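Local coordinates for endo-arabinase (Bacteroides thetaiotaomicron, PDB 5C0P), which probably hydrolyses O-glycosidic bonds within arabinan, as an endo-acting arabinanase of glycoside hydrolase family 43, and binds magnesium ions, at residues W155-G161 and V199-T204. Residues are numbered along the deposited sequence.
Sequences WLETIDG and VTGNVT. With MG (magnesium ion), chain B.
A single parallel β-bridge, with a tryptophan packed beside it, joins a one-turn helix and its exit loop to the segment leading into strand 205-211, near the junction of two blades of the five-bladed β-propeller of family 43. Helix 155-158 is closed by I159 N to W155 O (2.7 Å). I159 then takes phi/psi 70/-70, the conformation of a classic γ-turn, with a weak D160 N to T158 O bond (2.8 Å), and the chain continues extended through D160 and G161. D160 pairs with N202 (CA-CA 5.0 Å): N202 N donates to I159 O (2.9 Å) and G161 N to N202 O (2.8 Å), while N202 ND2 reaches D160 OD1 (3.1 Å). A β-carbon on G201 would clash with I159 O, and one on G161 with N202 O and T204 N.

W155, chi1 p, lays its indole along 199-203. V203 CG2 makes a CH-π contact 3.7 Å from the centroid of the W155 five-membered ring, and W155 CZ3 lies 3.6 Å from V199 O. I159 CD1 meets V199 CG1 at 3.5 Å. Water 1 links W155 N (2.9 Å) to T204 N (3.0 Å). At the end of the helix, T158 O and five waters, each 2.1 Å from Mg, form its six-ligand shell; one of them, water 2, donates to D160 O (2.7 Å).

Beyond the pair, strand 194-196 pairs with 199-201 and sets I194 and S196 against W155, S186 and S193 bind the side chains of D160 and N202, and the side chain of V203, about 7 Å from that of D136, the predicted modulator of the catalytic glutamate's pKa, packs on F224 of strand 217-224.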
loop_
_atom_site.group_PDB
_atom_site.type_symbol
_atom_site.label_atom_id
_atom_site.label_comp_id
_atom_site.label_asym_id
_atom_site.label_seq_id
_atom_site.Cartn_x
_atom_site.Cartn_y
_atom_site.Cartn_z
ATOM N N TRP A 155 -0.171 13.799 -7.142
ATOM C CA TRP A 155 -0.885 15.069 -7.203
ATOM C C TRP A 155 -0.022 16.257 -7.610
ATOM O O TRP A 155 -0.537 17.243 -8.134
ATOM C CB TRP A 155 -1.561 15.345 -5.863
ATOM C CG TRP A 155 -0.591 15.685 -4.775
ATOM C CD1 TRP A 155 0.200 14.816 -4.071
ATOM C CD2 TRP A 155 -0.310 16.990 -4.268
ATOM N NE1 TRP A 155 0.961 15.514 -3.159
ATOM C CE2 TRP A 155 0.660 16.844 -3.257
ATOM C CE3 TRP A 155 -0.791 18.265 -4.566
ATOM C CZ2 TRP A 155 1.163 17.937 -2.547
ATOM C CZ3 TRP A 155 -0.291 19.347 -3.856
ATOM C CH2 TRP A 155 0.675 19.175 -2.860
ATOM N N LEU A 156 1.284 16.174 -7.375
ATOM C CA LEU A 156 2.183 17.242 -7.785
ATOM C C LEU A 156 2.179 17.398 -9.306
ATOM O O LEU A 156 2.477 18.471 -9.829
ATOM C CB LEU A 156 3.602 16.967 -7.290
ATOM C CG LEU A 156 3.767 17.212 -5.789
ATOM C CD1 LEU A 156 5.203 16.979 -5.358
ATOM C CD2 LEU A 156 3.325 18.619 -5.444
ATOM N N GLU A 157 1.833 16.311 -9.992
ATOM C CA GLU A 157 1.729 16.280 -11.447
ATOM C C GLU A 157 0.284 16.522 -11.908
ATOM O O GLU A 157 0.037 17.257 -12.870
ATOM C CB GLU A 157 2.226 14.915 -11.939
ATOM C CG GLU A 157 2.115 14.666 -13.435
ATOM C CD GLU A 157 3.026 13.534 -13.899
ATOM O OE1 GLU A 157 2.537 12.405 -14.072
ATOM O OE2 GLU A 157 4.230 13.778 -14.098
ATOM N N THR A 158 -0.669 15.919 -11.201
ATOM C CA THR A 158 -2.065 15.900 -11.650
ATOM C C THR A 158 -2.971 16.939 -10.997
ATOM O O THR A 158 -4.105 17.133 -11.446
ATOM C CB THR A 158 -2.703 14.515 -11.422
ATOM O OG1 THR A 158 -2.687 14.203 -10.022
ATOM C CG2 THR A 158 -1.929 13.461 -12.176
ATOM N N ILE A 159 -2.467 17.591 -9.947
ATOM C CA ILE A 159 -3.221 18.548 -9.122
ATOM C C ILE A 159 -4.290 17.869 -8.267
ATOM O O ILE A 159 -4.165 17.809 -7.042
ATOM C CB ILE A 159 -3.809 19.735 -9.926
ATOM C CG1 ILE A 159 -2.773 20.291 -10.902
ATOM C CG2 ILE A 159 -4.282 20.821 -8.976
ATOM C CD1 ILE A 159 -1.472 20.726 -10.243
ATOM N N ASP A 160 -5.343 17.372 -8.911
ATOM C CA ASP A 160 -6.302 16.487 -8.265
ATOM C C ASP A 160 -5.701 15.084 -8.390
ATOM O O ASP A 160 -5.649 14.523 -9.490
ATOM C CB ASP A 160 -7.659 16.567 -8.981
ATOM C CG ASP A 160 -8.835 16.277 -8.063
ATOM O OD1 ASP A 160 -8.614 15.905 -6.887
ATOM O OD2 ASP A 160 -9.995 16.422 -8.528
ATOM N N GLY A 161 -5.207 14.545 -7.276
ATOM C CA GLY A 161 -4.537 13.254 -7.264
ATOM C C GLY A 161 -5.436 12.189 -7.853
ATOM O O GLY A 161 -6.657 12.272 -7.718
ATOM N N VAL A 199 2.406 24.028 -5.343
ATOM C CA VAL A 199 1.143 23.523 -5.873
ATOM C C VAL A 199 0.100 23.314 -4.772
ATOM O O VAL A 199 0.436 22.848 -3.682
ATOM C CB VAL A 199 1.363 22.171 -6.582
ATOM C CG1 VAL A 199 0.079 21.670 -7.207
ATOM C CG2 VAL A 199 2.455 22.287 -7.629
ATOM N N THR A 200 -1.161 23.649 -5.062
ATOM C CA THR A 200 -2.262 23.353 -4.153
ATOM C C THR A 200 -3.180 22.333 -4.812
ATOM O O THR A 200 -3.735 22.577 -5.889
ATOM C CB THR A 200 -3.068 24.611 -3.787
ATOM O OG1 THR A 200 -2.215 25.545 -3.115
ATOM C CG2 THR A 200 -4.227 24.250 -2.871
ATOM N N GLY A 201 -3.331 21.177 -4.177
ATOM C CA GLY A 201 -4.099 20.100 -4.773
ATOM C C GLY A 201 -4.442 19.037 -3.757
ATOM O O GLY A 201 -4.250 19.238 -2.555
ATOM N N ASN A 202 -4.925 17.901 -4.247
ATOM C CA ASN A 202 -5.446 16.841 -3.390
ATOM C C ASN A 202 -4.648 15.557 -3.532
ATOM O O ASN A 202 -4.487 15.032 -4.637
ATOM C CB ASN A 202 -6.911 16.560 -3.730
ATOM C CG ASN A 202 -7.760 17.806 -3.675
ATOM O OD1 ASN A 202 -7.772 18.512 -2.667
ATOM N ND2 ASN A 202 -8.463 18.101 -4.771
ATOM N N VAL A 203 -4.153 15.053 -2.407
ATOM C CA VAL A 203 -3.308 13.866 -2.378
ATOM C C VAL A 203 -4.111 12.585 -2.608
ATOM O O VAL A 203 -5.228 12.448 -2.097
ATOM C CB VAL A 203 -2.619 13.774 -1.006
ATOM C CG1 VAL A 203 -1.911 12.417 -0.808
ATOM C CG2 VAL A 203 -1.655 14.936 -0.817
ATOM N N THR A 204 -3.547 11.659 -3.388
ATOM C CA THR A 204 -3.970 10.258 -3.360
ATOM C C THR A 204 -2.800 9.395 -2.900
ATOM O O THR A 204 -1.715 9.437 -3.498
ATOM C CB THR A 204 -4.456 9.726 -4.715
ATOM O OG1 THR A 204 -3.501 10.049 -5.731
ATOM C CG2 THR A 204 -5.810 10.312 -5.087
HETATM MG MG MG B . -5.522 16.901 -13.022
HETATM O O HOH W 1 -1.203 11.845 -5.233
HETATM O O HOH W 2 -6.240 15.129 -12.098
HETATM O O HOH W 3 -6.905 17.984 -11.925
HETATM O O HOH W 4 -4.269 15.735 -14.229
HETATM O O HOH W 5 -4.677 18.662 -13.800
HETATM O O HOH W 6 -6.919 16.714 -14.519
#